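Side-chain contacts in penicillin-binding protein activator LpoA (Escherichia coli, PDB 6DR3), which regulates peptidoglycan synthesis by stimulating the transpeptidase activity of penicillin-binding protein 1A, and is present here as its amino-terminal domain: residues A[99-102]-A[103-107]; A[107-110]-A[111-115]; A[173-176]-A[177-180]; A[197-200]-A[201-204]. All blocks are in the same frame, centred on the assembly; numbering follows the deposited sequence.

The four contacts lie in an all-helical amino-terminal domain with TPR-like motifs. Contact 1 is the start of helix 103-117 and contact 2 runs on along it; they share A107, and L101 packs on Y109. Contacts 3 and 4 sit on the successive helices 170-185 and 189-202 and touch: D177 forms a salt bridge with R202, and W199 NE1 probably bonds G174 O. Contacts 1 and 4 are at the surface, contacts 2 and 3 partly buried. In contact 1 two first-turn glutamine amides bond back to the preceding peptide. Contact 2 packs two aromatic rings and a lysine chain. Contact 3 mixes apolar packing with a bridging water. Contact 4 gathers aromatic and charged groups at a helix end.

Contact 1 (A[99-102]-A[103-107]); sequences ADLE and QNQQA
L101 and Q105 form the tight part of this contact, where a loop turns into helix 103-117. Their CB atoms are 3.7 Å apart, and the two side chains cross at about a right angle. CG of Q105 is anti to its own carbonyl carbon (chi1 -74°) and the chain beyond it is extended, which carries the amide back toward the loop. There Q105 OE1 lies 3.9 Å from L101 CD2 and accepts a weak bond from E102 N at 3.3 Å. Q106 reaches the other end of the same peptide unit. Its NE2 donates to L101 O at 2.7 Å, from 39° out of the carbonyl plane and so not on a lone pair. The backbone closes the turn: Q106 N donates to E102 O at 2.6 Å. E71 takes the NE2 of Q105, and L101 also touches I96.

The loose side belongs to E102 and Q103. E102 holds the N-cap position, yet its carboxylate leads away from the helix start. The Q103 side chain also points outward, and both residues are exposed. Q105, three residues on, bonds weakly to E102 N, but the E102 side chain returns no bond. Neutral amides thus hold the 101-102 peptide at both ends, firmly at the C=O and weakly at the N-H; the negative charge of E102 may interact favourably with the helix dipole.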
loop_
_atom_site.group_PDB
_atom_site.type_symbol
_atom_site.label_atom_id
_atom_site.label_comp_id
_atom_site.label_asym_id
_atom_site.label_seq_id
_atom_site.Cartn_x
_atom_site.Cartn_y
_atom_site.Cartn_z
ATOM N N ALA A 99 -10.194 1.745 -10.266
ATOM C CA ALA A 99 -11.608 1.826 -9.922
ATOM C C ALA A 99 -12.297 0.474 -10.046
ATOM O O ALA A 99 -13.273 0.209 -9.335
ATOM C CB ALA A 99 -12.303 2.855 -10.812
ATOM N N ASP A 100 -11.804 -0.393 -10.927
ATOM C CA ASP A 100 -12.439 -1.677 -11.196
ATOM C C ASP A 100 -12.048 -2.763 -10.199
ATOM O O ASP A 100 -12.360 -3.934 -10.434
ATOM C CB ASP A 100 -12.094 -2.138 -12.615
ATOM C CG ASP A 100 -12.445 -1.102 -13.664
ATOM O OD1 ASP A 100 -12.961 -0.027 -13.289
ATOM O OD2 ASP A 100 -12.206 -1.358 -14.864
ATOM N N LEU A 101 -11.386 -2.408 -9.102
ATOM C CA LEU A 101 -10.926 -3.372 -8.115
ATOM C C LEU A 101 -11.646 -3.154 -6.789
ATOM O O LEU A 101 -12.141 -2.063 -6.496
ATOM C CB LEU A 101 -9.412 -3.259 -7.907
ATOM C CG LEU A 101 -8.547 -3.208 -9.168
ATOM C CD1 LEU A 101 -7.079 -3.044 -8.798
ATOM C CD2 LEU A 101 -8.750 -4.451 -10.022
ATOM N N GLU A 102 -11.702 -4.216 -5.989
ATOM C CA GLU A 102 -12.241 -4.114 -4.643
ATOM C C GLU A 102 -11.207 -3.488 -3.712
ATOM O O GLU A 102 -10.027 -3.356 -4.051
ATOM C CB GLU A 102 -12.668 -5.488 -4.130
ATOM C CG GLU A 102 -13.708 -6.176 -5.004
ATOM C CD GLU A 102 -14.269 -7.433 -4.368
ATOM O OE1 GLU A 102 -14.428 -7.455 -3.130
ATOM O OE2 GLU A 102 -14.548 -8.399 -5.109
ATOM N N GLN A 103 -11.660 -3.102 -2.516
ATOM C CA GLN A 103 -10.798 -2.365 -1.594
ATOM C C GLN A 103 -9.501 -3.119 -1.324
ATOM O O GLN A 103 -8.406 -2.568 -1.490
ATOM C CB GLN A 103 -11.533 -2.082 -0.283
ATOM C CG GLN A 103 -10.675 -1.324 0.727
ATOM C CD GLN A 103 -11.464 -0.822 1.920
ATOM O OE1 GLN A 103 -11.663 0.382 2.086
ATOM N NE2 GLN A 103 -11.907 -1.744 2.765
ATOM N N ASN A 104 -9.603 -4.378 -0.886
ATOM C CA ASN A 104 -8.403 -5.175 -0.651
ATOM C C ASN A 104 -7.493 -5.171 -1.871
ATOM O O ASN A 104 -6.269 -5.057 -1.743
ATOM C CB ASN A 104 -8.783 -6.610 -0.280
ATOM C CG ASN A 104 -7.607 -7.571 -0.387
ATOM O OD1 ASN A 104 -7.503 -8.342 -1.345
ATOM N ND2 ASN A 104 -6.710 -7.520 0.593
ATOM N N GLN A 105 -8.076 -5.298 -3.067
ATOM C CA GLN A 105 -7.278 -5.268 -4.289
ATOM C C GLN A 105 -6.691 -3.883 -4.529
ATOM O O GLN A 105 -5.530 -3.759 -4.941
ATOM C CB GLN A 105 -8.131 -5.704 -5.481
ATOM C CG GLN A 105 -8.415 -7.194 -5.528
ATOM C CD GLN A 105 -9.224 -7.596 -6.747
ATOM O OE1 GLN A 105 -10.096 -6.857 -7.199
ATOM N NE2 GLN A 105 -8.933 -8.772 -7.288
ATOM N N GLN A 106 -7.471 -2.831 -4.276
ATOM C CA GLN A 106 -6.947 -1.475 -4.414
ATOM C C GLN A 106 -5.783 -1.239 -3.461
ATOM O O GLN A 106 -4.775 -0.629 -3.839
ATOM C CB GLN A 106 -8.056 -0.453 -4.165
ATOM C CG GLN A 106 -9.134 -0.441 -5.233
ATOM C CD GLN A 106 -10.246 0.540 -4.931
ATOM O OE1 GLN A 106 -10.081 1.457 -4.127
ATOM N NE2 GLN A 106 -11.392 0.351 -5.575
ATOM N N ALA A 107 -5.902 -1.712 -2.219
ATOM C CA ALA A 107 -4.801 -1.565 -1.272
ATOM C C ALA A 107 -3.546 -2.260 -1.785
ATOM O O ALA A 107 -2.434 -1.738 -1.640
ATOM C CB ALA A 107 -5.203 -2.123 0.094
#

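Contact 2 (A[107-110]-A[111-115]); sequences ARYW and QAKID
Y109 and K113 sit one turn apart, and their torsions steer the chains alongside each other. CG of Y109 is anti to the backbone N (chi1 165°). CG of K113 is anti to its carbonyl carbon (chi1 -58°), and a bend at chi3 (77°) lays its methylene chain along the phenol. The two side chains run side by side and point the same way. K113 CG sits over one face of the Y109 ring, near the rim. K113 CD comes 3.6 Å from Y109 OH and touches W110 CZ3 at 3.9 Å. The lysine methylenes are therefore shared by two rings. The rings also meet each other: Y109 CE2 stands 3.6 Å above the W110 ring, over its centre.

I114, one turn on from W110, rests its CG1 3.2 Å from W110 O. Regular helical bonds carry the backbone, such as I114 N to W110 O at 2.8 Å. On another side of the helix, Q111 NE2 donates to D115 OD1 at 2.9 Å.

Helix 66-82 lies against R108 and A112, and R108 forms salt bridges there with E71 and E78. Y109 and A112 reach L93 of helix 86-93. W110 and I114 pack on helix 123-132, where Q132 also bonds to Q111 OE1. Helix 103-117 is thus wedged between its neighbours in the TPR-like array of helices.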
loop_
_atom_site.group_PDB
_atom_site.type_symbol
_atom_site.label_atom_id
_atom_site.label_comp_id
_atom_site.label_asym_id
_atom_site.label_seq_id
_atom_site.Cartn_x
_atom_site.Cartn_y
_atom_site.Cartn_z
ATOM N N ALA A 107 -5.902 -1.712 -2.219
ATOM C CA ALA A 107 -4.801 -1.565 -1.272
ATOM C C ALA A 107 -3.546 -2.260 -1.785
ATOM O O ALA A 107 -2.434 -1.738 -1.640
ATOM C CB ALA A 107 -5.203 -2.123 0.094
ATOM N N ARG A 108 -3.706 -3.441 -2.391
ATOM C CA ARG A 108 -2.560 -4.145 -2.960
ATOM C C ARG A 108 -2.073 -3.478 -4.238
ATOM O O ARG A 108 -0.868 -3.479 -4.517
ATOM C CB ARG A 108 -2.925 -5.603 -3.230
ATOM C CG ARG A 108 -3.086 -6.445 -1.975
ATOM C CD ARG A 108 -3.864 -7.714 -2.270
ATOM N NE ARG A 108 -3.243 -8.508 -3.329
ATOM C CZ ARG A 108 -3.876 -9.439 -4.039
ATOM N NH1 ARG A 108 -5.159 -9.696 -3.815
ATOM N NH2 ARG A 108 -3.228 -10.112 -4.981
ATOM N N TYR A 109 -2.988 -2.919 -5.032
ATOM C CA TYR A 109 -2.583 -2.147 -6.202
ATOM C C TYR A 109 -1.655 -1.007 -5.803
ATOM O O TYR A 109 -0.584 -0.823 -6.393
ATOM C CB TYR A 109 -3.821 -1.610 -6.926
ATOM C CG TYR A 109 -3.520 -0.514 -7.923
ATOM C CD1 TYR A 109 -3.194 -0.814 -9.238
ATOM C CD2 TYR A 109 -3.563 0.824 -7.546
ATOM C CE1 TYR A 109 -2.918 0.186 -10.152
ATOM C CE2 TYR A 109 -3.287 1.830 -8.451
ATOM C CZ TYR A 109 -2.962 1.506 -9.752
ATOM O OH TYR A 109 -2.693 2.507 -10.658
ATOM N N TRP A 110 -2.048 -0.229 -4.794
ATOM C CA TRP A 110 -1.210 0.883 -4.358
ATOM C C TRP A 110 0.063 0.397 -3.680
ATOM O O TRP A 110 1.111 1.041 -3.805
ATOM C CB TRP A 110 -1.997 1.800 -3.426
ATOM C CG TRP A 110 -3.102 2.524 -4.130
ATOM C CD1 TRP A 110 -4.441 2.332 -3.971
ATOM C CD2 TRP A 110 -2.957 3.546 -5.122
ATOM N NE1 TRP A 110 -5.141 3.178 -4.797
ATOM C CE2 TRP A 110 -4.253 3.935 -5.514
ATOM C CE3 TRP A 110 -1.858 4.176 -5.714
ATOM C CZ2 TRP A 110 -4.480 4.924 -6.469
ATOM C CZ3 TRP A 110 -2.085 5.157 -6.662
ATOM C CH2 TRP A 110 -3.385 5.521 -7.031
ATOM N N GLN A 111 0.005 -0.726 -2.963
ATOM C CA GLN A 111 1.231 -1.283 -2.400
ATOM C C GLN A 111 2.213 -1.651 -3.504
ATOM O O GLN A 111 3.428 -1.471 -3.351
ATOM C CB GLN A 111 0.918 -2.502 -1.535
ATOM C CG GLN A 111 2.116 -3.006 -0.738
ATOM C CD GLN A 111 2.584 -2.007 0.306
ATOM O OE1 GLN A 111 1.779 -1.442 1.045
ATOM N NE2 GLN A 111 3.890 -1.782 0.368
ATOM N N ALA A 112 1.708 -2.165 -4.628
ATOM C CA ALA A 112 2.579 -2.464 -5.760
ATOM C C ALA A 112 3.223 -1.195 -6.301
ATOM O O ALA A 112 4.405 -1.195 -6.667
ATOM C CB ALA A 112 1.791 -3.176 -6.857
ATOM N N LYS A 113 2.467 -0.097 -6.357
ATOM C CA LYS A 113 3.047 1.167 -6.794
ATOM C C LYS A 113 4.061 1.680 -5.781
ATOM O O LYS A 113 5.116 2.201 -6.159
ATOM C CB LYS A 113 1.946 2.202 -7.026
ATOM C CG LYS A 113 0.906 1.773 -8.049
ATOM C CD LYS A 113 0.299 2.965 -8.773
ATOM C CE LYS A 113 1.238 3.511 -9.839
ATOM N NZ LYS A 113 0.611 4.605 -10.629
ATOM N N ILE A 114 3.761 1.540 -4.488
ATOM C CA ILE A 114 4.721 1.918 -3.454
ATOM C C ILE A 114 5.993 1.090 -3.592
ATOM O O ILE A 114 7.109 1.625 -3.590
ATOM C CB ILE A 114 4.091 1.762 -2.057
ATOM C CG1 ILE A 114 2.947 2.761 -1.878
ATOM C CG2 ILE A 114 5.137 1.966 -0.958
ATOM C CD1 ILE A 114 2.038 2.449 -0.709
ATOM N N ASP A 115 5.844 -0.232 -3.709
ATOM C CA ASP A 115 7.007 -1.098 -3.871
ATOM C C ASP A 115 7.801 -0.745 -5.121
ATOM O O ASP A 115 9.033 -0.856 -5.125
ATOM C CB ASP A 115 6.568 -2.564 -3.922
ATOM C CG ASP A 115 5.924 -3.029 -2.627
ATOM O OD1 ASP A 115 5.988 -2.282 -1.625
ATOM O OD2 ASP A 115 5.348 -4.140 -2.608
#

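Contact 3 (A[173-176]-A[177-180]); sequences QGWL and DLQR
W175 and L178 supply the apolar part of this contact on helix 170-185. They lie side by side and point the same way, with W175 CZ3 4.1 Å from L178 CD2. W175 also packs on helix 138-153. L176 and Q179 are a mixed pair, also side by side. A leucine methyl, L176 CD2, touches Q179 OE1 at 3.5 Å. CG of Q179 is anti to the backbone N (chi1 -172°) and the chain is extended, which sends the amide out beside the leucine.

Water adds a polar link. One molecule donates to L176 O at 2.8 Å and to Q179 OE1 at 2.7 Å. The backbone bonds are those of a regular alpha helix, from D177 N to Q173 O at 2.9 Å through R180 N to L176 O at 3.1 Å. L176 O therefore holds two donors, the R180 amide and the water.

Polar ends reach neighbouring helices. D177 forms a salt bridge with R202 of helix 189-202, and Q179 NE2 donates to L152 O of helix 138-153. The buried amide of Q179 is thus satisfied at both ends, by a water and by a backbone carbonyl, which should keep its rotation fixed.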
loop_
_atom_site.group_PDB
_atom_site.type_symbol
_atom_site.label_atom_id
_atom_site.label_comp_id
_atom_site.label_asym_id
_atom_site.label_seq_id
_atom_site.Cartn_x
_atom_site.Cartn_y
_atom_site.Cartn_z
ATOM N N GLN A 173 -1.566 18.455 0.272
ATOM C CA GLN A 173 -1.260 19.819 0.684
ATOM C C GLN A 173 -1.022 19.892 2.187
ATOM O O GLN A 173 -0.099 20.571 2.644
ATOM C CB GLN A 173 -2.393 20.763 0.278
ATOM C CG GLN A 173 -2.087 22.232 0.546
ATOM C CD GLN A 173 -3.265 23.146 0.268
ATOM O OE1 GLN A 173 -4.412 22.704 0.209
ATOM N NE2 GLN A 173 -2.983 24.433 0.096
ATOM N N GLY A 174 -1.849 19.196 2.969
ATOM C CA GLY A 174 -1.643 19.171 4.408
ATOM C C GLY A 174 -0.323 18.533 4.792
ATOM O O GLY A 174 0.365 19.007 5.698
ATOM N N TRP A 175 0.048 17.444 4.111
ATOM C CA TRP A 175 1.330 16.805 4.384
ATOM C C TRP A 175 2.488 17.742 4.071
ATOM O O TRP A 175 3.450 17.831 4.841
ATOM C CB TRP A 175 1.463 15.516 3.575
ATOM C CG TRP A 175 0.803 14.324 4.201
ATOM C CD1 TRP A 175 -0.232 13.595 3.688
ATOM C CD2 TRP A 175 1.135 13.720 5.455
ATOM N NE1 TRP A 175 -0.561 12.573 4.544
ATOM C CE2 TRP A 175 0.263 12.627 5.638
ATOM C CE3 TRP A 175 2.086 13.994 6.443
ATOM C CZ2 TRP A 175 0.312 11.812 6.766
ATOM C CZ3 TRP A 175 2.133 13.183 7.562
ATOM C CH2 TRP A 175 1.253 12.107 7.714
ATOM N N LEU A 176 2.414 18.447 2.939
ATOM C CA LEU A 176 3.475 19.380 2.582
ATOM C C LEU A 176 3.532 20.556 3.546
ATOM O O LEU A 176 4.608 21.124 3.761
ATOM C CB LEU A 176 3.275 19.876 1.149
ATOM C CG LEU A 176 3.384 18.800 0.063
ATOM C CD1 LEU A 176 3.018 19.378 -1.293
ATOM C CD2 LEU A 176 4.781 18.195 0.025
ATOM N N ASP A 177 2.398 20.934 4.140
ATOM C CA ASP A 177 2.421 21.983 5.151
ATOM C C ASP A 177 3.162 21.520 6.400
ATOM O O ASP A 177 3.958 22.275 6.970
ATOM C CB ASP A 177 0.996 22.409 5.501
ATOM C CG ASP A 177 0.960 23.671 6.335
ATOM O OD1 ASP A 177 1.010 24.772 5.749
ATOM O OD2 ASP A 177 0.900 23.564 7.576
ATOM N N LEU A 178 2.921 20.282 6.839
ATOM C CA LEU A 178 3.645 19.763 7.995
ATOM C C LEU A 178 5.130 19.635 7.692
ATOM O O LEU A 178 5.974 19.877 8.563
ATOM C CB LEU A 178 3.066 18.413 8.417
ATOM C CG LEU A 178 3.678 17.764 9.663
ATOM C CD1 LEU A 178 3.515 18.655 10.887
ATOM C CD2 LEU A 178 3.055 16.399 9.913
ATOM N N GLN A 179 5.467 19.243 6.461
ATOM C CA GLN A 179 6.863 19.229 6.034
ATOM C C GLN A 179 7.515 20.586 6.274
ATOM O O GLN A 179 8.625 20.670 6.811
ATOM C CB GLN A 179 6.942 18.843 4.556
ATOM C CG GLN A 179 8.350 18.618 4.032
ATOM C CD GLN A 179 8.373 18.390 2.531
ATOM O OE1 GLN A 179 7.712 19.101 1.774
ATOM N NE2 GLN A 179 9.125 17.388 2.094
ATOM N N ARG A 180 6.831 21.665 5.880
ATOM C CA ARG A 180 7.377 23.004 6.082
ATOM C C ARG A 180 7.505 23.332 7.563
ATOM O O ARG A 180 8.498 23.932 7.990
ATOM C CB ARG A 180 6.499 24.042 5.381
ATOM C CG ARG A 180 6.787 24.201 3.899
ATOM C CD ARG A 180 7.188 25.630 3.567
ATOM N NE ARG A 180 8.374 26.055 4.308
ATOM C CZ ARG A 180 8.877 27.287 4.278
ATOM N NH1 ARG A 180 8.300 28.229 3.543
ATOM N NH2 ARG A 180 9.959 27.578 4.986
HETATM O O HOH W 1 6.651 21.586 1.861
#

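Contact 4 (A[197-200]-A[201-204]); sequences ADWQ and KRYP
W199 is crossed at about a right angle by two side chains, those of R202 and Y203. CG of W199 is anti to the backbone N (chi1 172°), which sends the indole out from the helix toward helix 170-185, where Y203 meets its pyrrole side obliquely. R202 approaches at the indole edge. Its NH2 lies in the ring plane and 3.7 Å from W199 CB, and the guanidinium is turned 71° from the indole. One face of the guanidinium lies against the helix backbone, with W199 CA 3.7 Å above its plane. The Y203 and W199 planes are 41° apart, and Y203 CD2 comes 3.5 Å from W199 NE1. That N-H is used by G174 O, and R202 NH2 pairs with D177, so both groups are tied to helix 170-185.

Farther round, charge is met through solvent. A water donates to D198 OD1 at 2.8 Å and accepts from K201 NZ at 3.2 Å.

The helix ends here, as Y203 leaves helical phi/psi. Y203 N to W199 O is a good bond of 2.9 Å, but the bonds of K201 N and R202 N are weak. P204 brings no N-H, and its CA makes a C-H...O contact of 3.2 Å with Q200 O. This is the C-terminal end of a helix with a proline just beyond it, closing a helical hairpin of helices 170-185 and 189-202 in a TPR-like fold.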
loop_
_atom_site.group_PDB
_atom_site.type_symbol
_atom_site.label_atom_id
_atom_site.label_comp_id
_atom_site.label_asym_id
_atom_site.label_seq_id
_atom_site.Cartn_x
_atom_site.Cartn_y
_atom_site.Cartn_z
ATOM N N ALA A 197 0.960 20.887 16.890
ATOM C CA ALA A 197 -0.382 21.037 17.445
ATOM C C ALA A 197 -1.216 21.999 16.610
ATOM O O ALA A 197 -2.403 21.750 16.366
ATOM C CB ALA A 197 -0.300 21.513 18.895
ATOM N N ASP A 198 -0.615 23.103 16.161
ATOM C CA ASP A 198 -1.343 24.038 15.310
ATOM C C ASP A 198 -1.651 23.419 13.953
ATOM O O ASP A 198 -2.739 23.624 13.402
ATOM C CB ASP A 198 -0.549 25.333 15.144
ATOM C CG ASP A 198 -0.520 26.171 16.413
ATOM O OD1 ASP A 198 -1.400 25.983 17.281
ATOM O OD2 ASP A 198 0.383 27.024 16.535
ATOM N N TRP A 199 -0.709 22.650 13.398
ATOM C CA TRP A 199 -0.968 21.971 12.132
ATOM C C TRP A 199 -2.148 21.018 12.256
ATOM O O TRP A 199 -2.995 20.945 11.357
ATOM C CB TRP A 199 0.279 21.213 11.670
ATOM C CG TRP A 199 0.028 20.349 10.473
ATOM C CD1 TRP A 199 0.016 20.741 9.168
ATOM C CD2 TRP A 199 -0.256 18.943 10.473
ATOM N NE1 TRP A 199 -0.256 19.668 8.353
ATOM C CE2 TRP A 199 -0.430 18.553 9.130
ATOM C CE3 TRP A 199 -0.381 17.979 11.477
ATOM C CZ2 TRP A 199 -0.715 17.239 8.765
ATOM C CZ3 TRP A 199 -0.668 16.672 11.112
ATOM C CH2 TRP A 199 -0.831 16.316 9.768
ATOM N N GLN A 200 -2.220 20.278 13.363
ATOM C CA GLN A 200 -3.334 19.360 13.570
ATOM C C GLN A 200 -4.665 20.096 13.511
ATOM O O GLN A 200 -5.662 19.555 13.019
ATOM C CB GLN A 200 -3.172 18.637 14.908
ATOM C CG GLN A 200 -2.028 17.626 14.924
ATOM C CD GLN A 200 -1.834 16.971 16.280
ATOM O OE1 GLN A 200 -1.500 17.633 17.263
ATOM N NE2 GLN A 200 -2.039 15.662 16.337
ATOM N N LYS A 201 -4.699 21.336 13.997
ATOM C CA LYS A 201 -5.911 22.140 13.930
ATOM C C LYS A 201 -6.074 22.831 12.582
ATOM O O LYS A 201 -7.170 23.309 12.276
ATOM C CB LYS A 201 -5.908 23.178 15.055
ATOM C CG LYS A 201 -6.198 22.580 16.422
ATOM C CD LYS A 201 -5.785 23.506 17.555
ATOM C CE LYS A 201 -6.273 22.975 18.897
ATOM N NZ LYS A 201 -5.635 23.664 20.054
ATOM N N ARG A 202 -5.011 22.895 11.776
ATOM C CA ARG A 202 -5.130 23.412 10.417
ATOM C C ARG A 202 -5.712 22.367 9.474
ATOM O O ARG A 202 -6.564 22.688 8.639
ATOM C CB ARG A 202 -3.765 23.863 9.896
ATOM C CG ARG A 202 -3.398 25.292 10.223
ATOM C CD ARG A 202 -2.372 25.816 9.228
ATOM N NE ARG A 202 -1.118 25.073 9.261
ATOM C CZ ARG A 202 -0.195 25.192 10.211
ATOM N NH1 ARG A 202 -0.381 26.018 11.232
ATOM N NH2 ARG A 202 0.918 24.475 10.143
ATOM N N TYR A 203 -5.258 21.122 9.590
ATOM C CA TYR A 203 -5.678 20.031 8.712
ATOM C C TYR A 203 -6.178 18.884 9.580
ATOM O O TYR A 203 -5.570 17.808 9.627
ATOM C CB TYR A 203 -4.530 19.590 7.806
ATOM C CG TYR A 203 -4.072 20.659 6.836
ATOM C CD1 TYR A 203 -4.724 20.852 5.624
ATOM C CD2 TYR A 203 -2.987 21.475 7.131
ATOM C CE1 TYR A 203 -4.310 21.826 4.736
ATOM C CE2 TYR A 203 -2.566 22.453 6.246
ATOM C CZ TYR A 203 -3.231 22.624 5.052
ATOM O OH TYR A 203 -2.819 23.593 4.165
ATOM N N PRO A 204 -7.293 19.083 10.286
ATOM C CA PRO A 204 -7.782 18.033 11.195
ATOM C C PRO A 204 -8.200 16.755 10.489
ATOM O O PRO A 204 -8.288 15.708 11.142
ATOM C CB PRO A 204 -8.972 18.703 11.895
ATOM C CG PRO A 204 -9.424 19.758 10.939
ATOM C CD PRO A 204 -8.177 20.261 10.276
HETATM O O HOH W 2 -2.563 24.302 19.251
#